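Local coordinates for protein beta-galactosidase (PDB 3TTY) that hydrolyses terminal beta-D-galactosyl residues of beta-galactosides, binding galactose in a pocket of its TIM-barrel domain, at residues A[42-47]-A[77-82]; A[143-148]-A[247-252]. One frame throughout, in Å; residues are numbered along the deposited sequence.

Interaction 1 (A[42-47]-A[77-82]); sequences VNVFSW and CLATST
Trp47 lays its indole against Thr82, whose CG2 sits over one face of the ring, while CE3 comes within 3.6 Å of Thr82 CA; CB of Trp47 touches Ser81 O. The indole N-H turns to Gln51, and the ring also packs on helix 119-135. A water links the backbone here, accepting from Trp47 N and donating to Ser81 O. Phe45, which touches the bound galactose, has Val44 CG1 over one face, toward the rim, and meets Trp187 of the second subunit. The flat amide of Asn43, its CG anti to the backbone N (chi1 -163°), donates from ND2 to Ala79 O at 3.0 Å, the acceptor 18° out of the amide plane. An alanine here would probably leave Ala79 O without that donor and open a gap beside the Ser81 hydroxyl. Between Val42 and Leu78 the pairing is parallel, Val42 O taking Ala79 N at 3.0 Å. Beyond this bridge, Ser81 OG gives its proton to Asn43 O at 2.7 Å, from above the carbonyl plane, and accepts Ser46 N at 2.9 Å. One hydroxyl, gripped twice, thus ties the turn that carries Phe45 onto the loop after strand 75-79, and side chains take over where strand pairing stops.

Interaction 2 (A[143-148]-A[247-252]); sequences VMWHVS and IPVTTN
Trp145 and Val249 form a parallel bridge, followed by a second between His146 and Thr250, and three backbone bonds hold the two strands together. Trp145 N gives to Pro248 O, Thr250 N to Trp145 O, and Val147 N to Thr250 O, each at 2.9 Å and close to straight. A side chain then extends the series: Thr251 OG1, anti to its backbone N (chi1 -175°), donates to Val147 O at 2.8 Å. These are the fourth and fifth strands of the eight-stranded parallel barrel, the catalytic scaffold of a TIM-barrel glycoside hydrolase.

Apolar contacts fill both faces. On the Trp145 and Val249 side, Ile247 CG2 reaches CD1 of the indole at 3.4 Å, and the indole N-H is taken by Thr244. Val147 CG2 presses on Val249 CG1 at 3.5 Å, a tight fit for two methyl groups, under helix 215-243. Met144, bent at chi2 and chi3, brings SD within 3.8 Å of Thr250 CG2 and its methyl CE against Pro248 CB, crossing both residues at about a right angle.

Contacts between polar flat groups lie toward the galactose pocket. The His146 ring and the Asn252 amide stand 60° apart, NE2 and ND2 separated by 3.6 Å. The amide of Asn252 is held from elsewhere: ND2 donates to Asn149, OD1 accepts the backbone N of Glu150, and a weak bond runs from ND2 to Glu307, all three being pocket residues. Asn252 itself touches the bound galactose.

In the fold
Both contacts are buried in the same parallel barrel, though Ile247 and Pro248 of interaction 2 remain partly exposed. Interaction 1 joins the second and third strands and interaction 2 the fourth and fifth; strands 75-79 and 142-146 are neighbours, so the two lie in series round the wall, with Leu78 O hydrogen-bonded to His146 N and Thr80 OG1 to Ser148 N. Their chemistry follows their place. In interaction 1 pairing soon gives way to loops, where polar side chains and a water do the joining, and a neighbouring subunit comes close. Interaction 2 keeps its backbone pairing longer and packs more hydrocarbon, with no other chain touching it. Each supplies one residue to the galactose pocket, Phe45 and Asn252 respectively.

Interaction 1 (A[42-47]-A[77-82])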
ATOM      1  N   VAL A  42       7.192 -38.258   3.974  1.00 19.10           N
ATOM      2  CA  VAL A  42       5.861 -38.569   3.467  1.00 18.84           C
ATOM      3  C   VAL A  42       4.773 -38.217   4.467  1.00 17.44           C
ATOM      4  O   VAL A  42       5.052 -37.971   5.645  1.00 16.07           O
ATOM      5  CB  VAL A  42       5.748 -40.057   3.116  1.00 23.26           C
ATOM      6  CG1 VAL A  42       6.883 -40.457   2.173  1.00 18.18           C
ATOM      7  CG2 VAL A  42       5.790 -40.885   4.389  1.00 19.39           C
ATOM      8  N   ASN A  43       3.538 -38.167   3.978  1.00 15.79           N
ATOM      9  CA  ASN A  43       2.362 -37.907   4.810  1.00 18.39           C
ATOM     10  C   ASN A  43       2.319 -36.527   5.476  1.00 19.60           C
ATOM     11  O   ASN A  43       1.754 -36.381   6.570  1.00 17.02           O
ATOM     12  CB  ASN A  43       2.235 -38.975   5.890  1.00 15.86           C
ATOM     13  CG  ASN A  43       0.854 -39.006   6.522  1.00 18.89           C
ATOM     14  OD1 ASN A  43      -0.173 -39.040   5.821  1.00 17.81           O
ATOM     15  ND2 ASN A  43       0.818 -38.980   7.854  1.00 13.22           N
ATOM     16  N   VAL A  44       2.915 -35.516   4.841  1.00 17.59           N
ATOM     17  CA  VAL A  44       2.910 -34.172   5.435  1.00 13.17           C
ATOM     18  C   VAL A  44       1.516 -33.551   5.366  1.00 16.58           C
ATOM     19  O   VAL A  44       1.100 -32.838   6.280  1.00 19.42           O
ATOM     20  CB  VAL A  44       3.913 -33.223   4.766  1.00 15.92           C
ATOM     21  CG1 VAL A  44       3.899 -31.860   5.451  1.00 15.92           C
ATOM     22  CG2 VAL A  44       5.304 -33.805   4.790  1.00 16.07           C
ATOM     23  N   PHE A  45       0.779 -33.846   4.300  1.00 16.57           N
ATOM     24  CA  PHE A  45      -0.468 -33.133   4.044  1.00 16.57           C
ATOM     25  C   PHE A  45      -1.625 -34.043   3.684  1.00 18.78           C
ATOM     26  O   PHE A  45      -2.262 -33.861   2.645  1.00 19.15           O
ATOM     27  CB  PHE A  45      -0.269 -32.073   2.951  1.00 17.05           C
ATOM     28  CG  PHE A  45       0.522 -30.862   3.409  1.00 16.13           C
ATOM     29  CD1 PHE A  45       0.041 -30.041   4.421  1.00 18.09           C
ATOM     30  CD2 PHE A  45       1.727 -30.535   2.816  1.00 17.44           C
ATOM     31  CE1 PHE A  45       0.752 -28.913   4.838  1.00 13.55           C
ATOM     32  CE2 PHE A  45       2.452 -29.415   3.232  1.00 20.27           C
ATOM     33  CZ  PHE A  45       1.960 -28.602   4.247  1.00 17.62           C
ATOM     34  N   SER A  46      -1.919 -35.006   4.551  1.00 13.21           N
ATOM     35  CA  SER A  46      -2.934 -35.991   4.221  1.00 15.65           C
ATOM     36  C   SER A  46      -3.863 -36.268   5.393  1.00 18.24           C
ATOM     37  O   SER A  46      -4.411 -37.367   5.521  1.00 17.18           O
ATOM     38  CB  SER A  46      -2.278 -37.286   3.736  1.00 15.19           C
ATOM     39  OG  SER A  46      -2.089 -37.246   2.337  1.00 20.32           O
ATOM     40  N   TRP A  47      -4.043 -35.266   6.243  1.00 15.52           N
ATOM     41  CA  TRP A  47      -4.903 -35.433   7.386  1.00 15.33           C
ATOM     42  C   TRP A  47      -6.287 -35.884   6.903  1.00 15.13           C
ATOM     43  O   TRP A  47      -6.814 -36.883   7.377  1.00 18.55           O
ATOM     44  CB  TRP A  47      -4.966 -34.142   8.196  1.00 13.04           C
ATOM     45  CG  TRP A  47      -5.562 -34.308   9.549  1.00 14.08           C
ATOM     46  CD1 TRP A  47      -6.369 -35.329   9.980  1.00 12.32           C
ATOM     47  CD2 TRP A  47      -5.393 -33.428  10.665  1.00 12.73           C
ATOM     48  NE1 TRP A  47      -6.723 -35.121  11.300  1.00 13.33           N
ATOM     49  CE2 TRP A  47      -6.135 -33.964  11.739  1.00 14.56           C
ATOM     50  CE3 TRP A  47      -4.707 -32.228  10.853  1.00 15.17           C
ATOM     51  CZ2 TRP A  47      -6.176 -33.351  12.991  1.00 13.36           C
ATOM     52  CZ3 TRP A  47      -4.759 -31.618  12.090  1.00 15.37           C
ATOM     53  CH2 TRP A  47      -5.487 -32.182  13.141  1.00 12.20           C
ATOM     54  N   CYS A  77      11.190 -40.220   6.601  1.00 20.55           N
ATOM     55  CA  CYS A  77      10.928 -39.118   7.503  1.00 20.35           C
ATOM     56  C   CYS A  77       9.399 -38.968   7.541  1.00 20.67           C
ATOM     57  O   CYS A  77       8.804 -38.375   6.642  1.00 21.54           O
ATOM     58  CB  CYS A  77      11.602 -37.848   6.997  1.00 19.62           C
ATOM     59  SG  CYS A  77      11.390 -36.451   8.100  1.00 24.01           S
ATOM     60  N   LEU A  78       8.766 -39.539   8.564  1.00 18.04           N
ATOM     61  CA  LEU A  78       7.310 -39.644   8.589  1.00 22.02           C
ATOM     62  C   LEU A  78       6.665 -38.448   9.283  1.00 19.54           C
ATOM     63  O   LEU A  78       6.934 -38.184  10.450  1.00 16.92           O
ATOM     64  CB  LEU A  78       6.859 -40.959   9.244  1.00 15.62           C
ATOM     65  CG  LEU A  78       5.344 -41.214   9.297  1.00 19.95           C
ATOM     66  CD1 LEU A  78       4.704 -41.199   7.893  1.00 19.58           C
ATOM     67  CD2 LEU A  78       5.024 -42.513  10.001  1.00 20.49           C
ATOM     68  N   ALA A  79       5.812 -37.735   8.556  1.00 16.49           N
ATOM     69  CA  ALA A  79       5.130 -36.569   9.112  1.00 17.88           C
ATOM     70  C   ALA A  79       3.806 -36.965   9.785  1.00 16.30           C
ATOM     71  O   ALA A  79       3.183 -37.959   9.422  1.00 15.11           O
ATOM     72  CB  ALA A  79       4.904 -35.512   8.026  1.00 16.11           C
ATOM     73  N   THR A  80       3.385 -36.183  10.770  1.00 16.86           N
ATOM     74  CA  THR A  80       2.125 -36.429  11.464  1.00 16.78           C
ATOM     75  C   THR A  80       0.900 -35.910  10.707  1.00 18.25           C
ATOM     76  O   THR A  80      -0.232 -36.208  11.098  1.00 21.05           O
ATOM     77  CB  THR A  80       2.131 -35.771  12.844  1.00 17.21           C
ATOM     78  OG1 THR A  80       2.359 -34.367  12.683  1.00 15.45           O
ATOM     79  CG2 THR A  80       3.234 -36.362  13.699  1.00 17.20           C
ATOM     80  N   SER A  81       1.121 -35.120   9.657  1.00 15.01           N
ATOM     81  CA  SER A  81       0.030 -34.612   8.816  1.00 15.43           C
ATOM     82  C   SER A  81      -0.803 -33.524   9.485  1.00 17.21           C
ATOM     83  O   SER A  81      -1.874 -33.186   8.997  1.00 18.16           O
ATOM     84  CB  SER A  81      -0.911 -35.742   8.388  1.00 14.99           C
ATOM     85  OG  SER A  81      -0.832 -35.991   6.999  1.00 17.88           O
ATOM     86  N   THR A  82      -0.319 -32.969  10.586  1.00 14.75           N
ATOM     87  CA  THR A  82      -1.098 -31.973  11.316  1.00 16.01           C
ATOM     88  C   THR A  82      -0.940 -30.520  10.843  1.00 14.88           C
ATOM     89  O   THR A  82      -1.523 -29.614  11.431  1.00 20.09           O
ATOM     90  CB  THR A  82      -0.821 -32.056  12.832  1.00 15.75           C
ATOM     91  OG1 THR A  82       0.570 -31.820  13.076  1.00 17.29           O
ATOM     92  CG2 THR A  82      -1.221 -33.440  13.377  1.00 14.18           C
TER
HETATM   93  O   HOH W   1      -2.692 -32.528   6.509  1.00 16.98           O

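Interaction 2 (A[143-148]-A[247-252])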
ATOM      1  N   VAL A 143      13.150 -43.124  10.345  1.00 23.01           N
ATOM      2  CA  VAL A 143      14.367 -42.630  10.960  1.00 18.97           C
ATOM      3  C   VAL A 143      14.150 -41.291  11.649  1.00 23.35           C
ATOM      4  O   VAL A 143      15.046 -40.781  12.334  1.00 24.22           O
ATOM      5  CB  VAL A 143      15.473 -42.456   9.900  1.00 26.76           C
ATOM      6  CG1 VAL A 143      16.023 -43.814   9.444  1.00 24.84           C
ATOM      7  CG2 VAL A 143      14.934 -41.663   8.707  1.00 22.79           C
ATOM      8  N   MET A 144      12.970 -40.710  11.451  1.00 22.72           N
ATOM      9  CA  MET A 144      12.693 -39.354  11.923  1.00 23.95           C
ATOM     10  C   MET A 144      11.195 -39.071  11.882  1.00 21.62           C
ATOM     11  O   MET A 144      10.520 -39.468  10.934  1.00 22.77           O
ATOM     12  CB  MET A 144      13.450 -38.344  11.058  1.00 19.00           C
ATOM     13  CG  MET A 144      13.293 -36.884  11.463  1.00 17.34           C
ATOM     14  SD  MET A 144      14.064 -36.429  13.047  1.00 22.17           S
ATOM     15  CE  MET A 144      15.759 -36.936  12.792  1.00 24.12           C
ATOM     16  N   TRP A 145      10.677 -38.412  12.920  1.00 19.71           N
ATOM     17  CA  TRP A 145       9.303 -37.900  12.911  1.00 21.50           C
ATOM     18  C   TRP A 145       9.315 -36.424  12.527  1.00 19.61           C
ATOM     19  O   TRP A 145      10.130 -35.648  13.022  1.00 18.06           O
ATOM     20  CB  TRP A 145       8.612 -38.052  14.277  1.00 19.50           C
ATOM     21  CG  TRP A 145       8.185 -39.449  14.632  1.00 20.95           C
ATOM     22  CD1 TRP A 145       8.801 -40.288  15.510  1.00 19.53           C
ATOM     23  CD2 TRP A 145       7.046 -40.167  14.128  1.00 19.25           C
ATOM     24  NE1 TRP A 145       8.127 -41.479  15.581  1.00 20.73           N
ATOM     25  CE2 TRP A 145       7.046 -41.432  14.743  1.00 19.66           C
ATOM     26  CE3 TRP A 145       6.036 -39.865  13.213  1.00 16.18           C
ATOM     27  CZ2 TRP A 145       6.077 -42.393  14.477  1.00 21.23           C
ATOM     28  CZ3 TRP A 145       5.078 -40.820  12.945  1.00 20.63           C
ATOM     29  CH2 TRP A 145       5.102 -42.068  13.573  1.00 22.13           C
ATOM     30  N   HIS A 146       8.382 -36.050  11.660  1.00 17.50           N
ATOM     31  CA  HIS A 146       8.262 -34.700  11.132  1.00 15.93           C
ATOM     32  C   HIS A 146       6.904 -34.166  11.615  1.00 18.82           C
ATOM     33  O   HIS A 146       5.869 -34.343  10.955  1.00 18.36           O
ATOM     34  CB  HIS A 146       8.387 -34.784   9.597  1.00 15.06           C
ATOM     35  CG  HIS A 146       8.163 -33.497   8.855  1.00 16.50           C
ATOM     36  ND1 HIS A 146       7.088 -32.666   9.094  1.00 16.59           N
ATOM     37  CD2 HIS A 146       8.835 -32.954   7.814  1.00 19.92           C
ATOM     38  CE1 HIS A 146       7.126 -31.651   8.247  1.00 16.83           C
ATOM     39  NE2 HIS A 146       8.173 -31.798   7.459  1.00 18.01           N
ATOM     40  N   VAL A 147       6.918 -33.534  12.788  1.00 15.96           N
ATOM     41  CA  VAL A 147       5.689 -33.054  13.429  1.00 18.64           C
ATOM     42  C   VAL A 147       5.097 -31.869  12.696  1.00 18.93           C
ATOM     43  O   VAL A 147       5.783 -30.854  12.480  1.00 17.93           O
ATOM     44  CB  VAL A 147       5.931 -32.634  14.889  1.00 17.29           C
ATOM     45  CG1 VAL A 147       4.699 -31.913  15.451  1.00 15.89           C
ATOM     46  CG2 VAL A 147       6.305 -33.846  15.733  1.00 16.16           C
ATOM     47  N   SER A 148       3.830 -31.996  12.301  1.00 16.41           N
ATOM     48  CA  SER A 148       3.141 -30.900  11.630  1.00 16.87           C
ATOM     49  C   SER A 148       3.966 -30.450  10.409  1.00 17.47           C
ATOM     50  O   SER A 148       4.584 -31.273   9.736  1.00 17.77           O
ATOM     51  CB  SER A 148       2.931 -29.739  12.616  1.00 17.61           C
ATOM     52  OG  SER A 148       2.010 -28.779  12.126  1.00 18.84           O
ATOM     53  N   ILE A 247      12.850 -43.171  18.269  1.00 26.52           N
ATOM     54  CA  ILE A 247      12.805 -42.441  17.010  1.00 25.69           C
ATOM     55  C   ILE A 247      12.846 -40.953  17.303  1.00 18.61           C
ATOM     56  O   ILE A 247      12.006 -40.451  18.033  1.00 26.77           O
ATOM     57  CB  ILE A 247      11.554 -42.769  16.178  1.00 20.26           C
ATOM     58  CG1 ILE A 247      11.466 -44.276  15.935  1.00 22.11           C
ATOM     59  CG2 ILE A 247      11.614 -42.021  14.856  1.00 22.59           C
ATOM     60  CD1 ILE A 247      10.367 -44.711  14.946  1.00 19.63           C
ATOM     61  N   PRO A 248      13.831 -40.240  16.734  1.00 21.60           N
ATOM     62  CA  PRO A 248      13.977 -38.797  16.980  1.00 22.11           C
ATOM     63  C   PRO A 248      12.833 -37.987  16.372  1.00 21.99           C
ATOM     64  O   PRO A 248      12.191 -38.428  15.416  1.00 21.55           O
ATOM     65  CB  PRO A 248      15.301 -38.444  16.281  1.00 21.44           C
ATOM     66  CG  PRO A 248      15.970 -39.745  16.015  1.00 21.05           C
ATOM     67  CD  PRO A 248      14.870 -40.744  15.826  1.00 22.72           C
ATOM     68  N   VAL A 249      12.590 -36.805  16.920  1.00 20.15           N
ATOM     69  CA  VAL A 249      11.446 -36.002  16.524  1.00 18.47           C
ATOM     70  C   VAL A 249      11.899 -34.594  16.205  1.00 21.68           C
ATOM     71  O   VAL A 249      12.676 -33.996  16.961  1.00 22.82           O
ATOM     72  CB  VAL A 249      10.422 -35.896  17.660  1.00 23.53           C
ATOM     73  CG1 VAL A 249       9.192 -35.119  17.186  1.00 18.17           C
ATOM     74  CG2 VAL A 249      10.045 -37.283  18.179  1.00 20.23           C
ATOM     75  N   THR A 250      11.421 -34.067  15.083  1.00 15.07           N
ATOM     76  CA  THR A 250      11.705 -32.688  14.722  1.00 15.47           C
ATOM     77  C   THR A 250      10.458 -32.026  14.156  1.00 16.02           C
ATOM     78  O   THR A 250       9.417 -32.671  13.964  1.00 16.32           O
ATOM     79  CB  THR A 250      12.843 -32.595  13.686  1.00 17.98           C
ATOM     80  OG1 THR A 250      13.247 -31.236  13.531  1.00 16.15           O
ATOM     81  CG2 THR A 250      12.398 -33.141  12.327  1.00 16.51           C
ATOM     82  N   THR A 251      10.568 -30.729  13.906  1.00 15.72           N
ATOM     83  CA  THR A 251       9.605 -30.027  13.072  1.00 17.42           C
ATOM     84  C   THR A 251      10.418 -29.048  12.232  1.00 13.38           C
ATOM     85  O   THR A 251      11.553 -28.744  12.585  1.00 13.69           O
ATOM     86  CB  THR A 251       8.476 -29.337  13.898  1.00 15.45           C
ATOM     87  OG1 THR A 251       7.521 -28.768  13.000  1.00 18.47           O
ATOM     88  CG2 THR A 251       9.050 -28.236  14.824  1.00 14.87           C
ATOM     89  N   ASN A 252       9.890 -28.598  11.101  1.00 14.34           N
ATOM     90  CA  ASN A 252      10.729 -27.823  10.182  1.00 15.33           C
ATOM     91  C   ASN A 252      10.619 -26.305  10.361  1.00 18.56           C
ATOM     92  O   ASN A 252       9.530 -25.728  10.241  1.00 16.67           O
ATOM     93  CB  ASN A 252      10.540 -28.254   8.714  1.00 16.77           C
ATOM     94  CG  ASN A 252       9.080 -28.282   8.279  1.00 17.46           C
ATOM     95  OD1 ASN A 252       8.175 -28.300   9.105  1.00 19.23           O
ATOM     96  ND2 ASN A 252       8.853 -28.306   6.971  1.00 15.17           N
TER